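Local coordinates for CalS13 (Micromonospora echinospora, PDB 4ZAS), which probably acts as a pyridoxal phosphate-dependent sugar aminotransferase of the DegT/DnrJ/EryC1 family, and binds a dTDP-4-keto-6-deoxyglucose nucleotide sugar, at residues E64-S69 with I280-L285. Numbering follows the deposited sequence.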
loop_
_atom_site.group_PDB
_atom_site.type_symbol
_atom_site.label_atom_id
_atom_site.label_comp_id
_atom_site.label_asym_id
_atom_site.label_seq_id
_atom_site.Cartn_x
_atom_site.Cartn_y
_atom_site.Cartn_z
ATOM N N GLU A 64 12.108 -3.104 -13.113
ATOM C CA GLU A 64 10.970 -3.054 -14.039
ATOM C C GLU A 64 11.389 -3.399 -15.472
ATOM O O GLU A 64 10.652 -4.060 -16.202
ATOM C CB GLU A 64 10.303 -1.674 -14.012
ATOM C CG GLU A 64 9.554 -1.335 -12.723
ATOM C CD GLU A 64 9.046 0.106 -12.720
ATOM O OE1 GLU A 64 9.551 0.903 -13.541
ATOM O OE2 GLU A 64 8.156 0.448 -11.900
ATOM N N ALA A 65 12.558 -2.928 -15.882
ATOM C CA ALA A 65 13.066 -3.246 -17.211
ATOM C C ALA A 65 13.368 -4.735 -17.358
ATOM O O ALA A 65 13.026 -5.345 -18.370
ATOM C CB ALA A 65 14.313 -2.426 -17.518
ATOM N N ALA A 66 13.987 -5.317 -16.332
ATOM C CA ALA A 66 14.378 -6.730 -16.352
ATOM C C ALA A 66 13.159 -7.624 -16.415
ATOM O O ALA A 66 13.142 -8.608 -17.156
ATOM C CB ALA A 66 15.208 -7.071 -15.150
ATOM N N VAL A 67 12.147 -7.292 -15.619
ATOM C CA VAL A 67 10.889 -8.017 -15.679
ATOM C C VAL A 67 10.304 -7.900 -17.090
ATOM O O VAL A 67 9.868 -8.893 -17.686
ATOM C CB VAL A 67 9.892 -7.509 -14.630
ATOM C CG1 VAL A 67 8.540 -8.094 -14.908
ATOM C CG2 VAL A 67 10.335 -7.909 -13.230
ATOM N N GLY A 68 10.301 -6.674 -17.615
ATOM C CA GLY A 68 9.749 -6.402 -18.926
ATOM C C GLY A 68 10.458 -7.203 -19.997
ATOM O O GLY A 68 9.837 -7.715 -20.937
ATOM N N SER A 69 11.763 -7.346 -19.823
ATOM C CA SER A 69 12.593 -8.017 -20.803
ATOM C C SER A 69 12.261 -9.508 -20.840
ATOM O O SER A 69 12.264 -10.121 -21.903
ATOM C CB SER A 69 14.071 -7.805 -20.467
ATOM O OG SER A 69 14.909 -8.241 -21.518
ATOM N N ILE A 280 15.998 -6.563 -4.093
ATOM C CA ILE A 280 15.675 -7.961 -3.823
ATOM C C ILE A 280 15.167 -8.657 -5.085
ATOM O O ILE A 280 15.593 -9.763 -5.415
ATOM C CB ILE A 280 14.662 -8.036 -2.685
ATOM C CG1 ILE A 280 15.311 -7.474 -1.409
ATOM C CG2 ILE A 280 14.148 -9.473 -2.480
ATOM C CD1 ILE A 280 14.304 -7.167 -0.296
ATOM N N GLY A 281 14.273 -7.988 -5.797
ATOM C CA GLY A 281 13.757 -8.478 -7.059
ATOM C C GLY A 281 14.820 -8.764 -8.102
ATOM O O GLY A 281 14.730 -9.755 -8.823
ATOM N N LEU A 282 15.797 -7.868 -8.223
ATOM C CA LEU A 282 16.887 -8.054 -9.168
ATOM C C LEU A 282 17.735 -9.285 -8.830
ATOM O O LEU A 282 18.161 -10.009 -9.730
ATOM C CB LEU A 282 17.771 -6.810 -9.216
ATOM C CG LEU A 282 17.263 -5.690 -10.107
ATOM C CD1 LEU A 282 18.088 -4.451 -9.875
ATOM C CD2 LEU A 282 17.361 -6.130 -11.549
ATOM N N SER A 283 18.011 -9.485 -7.539
ATOM C CA SER A 283 18.739 -10.661 -7.072
ATOM C C SER A 283 17.999 -11.939 -7.382
ATOM O O SER A 283 18.568 -12.898 -7.914
ATOM C CB SER A 283 18.982 -10.611 -5.561
ATOM O OG SER A 283 20.214 -10.005 -5.251
ATOM N N ASN A 284 16.720 -11.947 -7.046
ATOM C CA ASN A 284 15.977 -13.179 -7.132
ATOM C C ASN A 284 15.625 -13.519 -8.560
ATOM O O ASN A 284 15.356 -14.684 -8.861
ATOM C CB ASN A 284 14.733 -13.103 -6.259
ATOM C CG ASN A 284 15.071 -13.219 -4.793
ATOM O OD1 ASN A 284 16.082 -13.824 -4.432
ATOM N ND2 ASN A 284 14.243 -12.639 -3.942
ATOM N N LEU A 285 15.666 -12.529 -9.449
ATOM C CA LEU A 285 15.445 -12.824 -10.860
ATOM C C LEU A 285 16.516 -13.773 -11.391
ATOM O O LEU A 285 16.259 -14.578 -12.294
ATOM C CB LEU A 285 15.415 -11.558 -11.699
ATOM C CG LEU A 285 14.054 -10.876 -11.710
ATOM C CD1 LEU A 285 14.163 -9.547 -12.450
ATOM C CD2 LEU A 285 12.982 -11.741 -12.303
#
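Leu285 reaches helix 58-71 in an extended form: its CG is anti to the carbonyl carbon (chi1 -84°) and CD1 continues anti to CA (chi2 174°), which places that methyl against Ala66 and Val67. Leu282, one turn earlier on helix 275-305, has a nearly identical conformation, but its CD2 branch does the touching. CD1 of Leu285 comes to 3.8 Å from CB of Ala66, while CD2 of Leu282 approaches the same CB at 4.3 Å. The alanine methyl is thus touched by two leucine methyls spaced i and i+3. In turn, CD1 of Leu285 also lies 4.2 Å from CG2 of Val67, bridging two consecutive residues of the other helix. All three contacts are methyl against methyl and purely apolar, with only 121 Å² buried between the segments. The segment axes, 10.3 Å apart at closest approach, run in broadly the same direction at an angle of 34°, and the longer leucines cover most of that distance to meet the short alanine. Tyr63, on the preceding turn of helix 58-71, extends the apolar surface against both leucines, and Trp198 and Leu224 also pack on Leu285. Away from this interface, the carboxylate of Glu64 pairs with Arg247 and accepts a hydrogen bond from Ser78, tying helix 58-71 to edge strand 76-79 of the central sheet. Asn284 bonds to the backbone of Ser38 and Thr225, and Ile280 touches Ile276 of the second subunit. Lying away from the nucleotide-sugar pocket, the contact packs an N-terminal helix against the long helix that follows the seven-stranded mixed sheet, whose strand order 1-7-6-5-4-2-3 is that of the large domain of fold-type I pyridoxal phosphate enzymes.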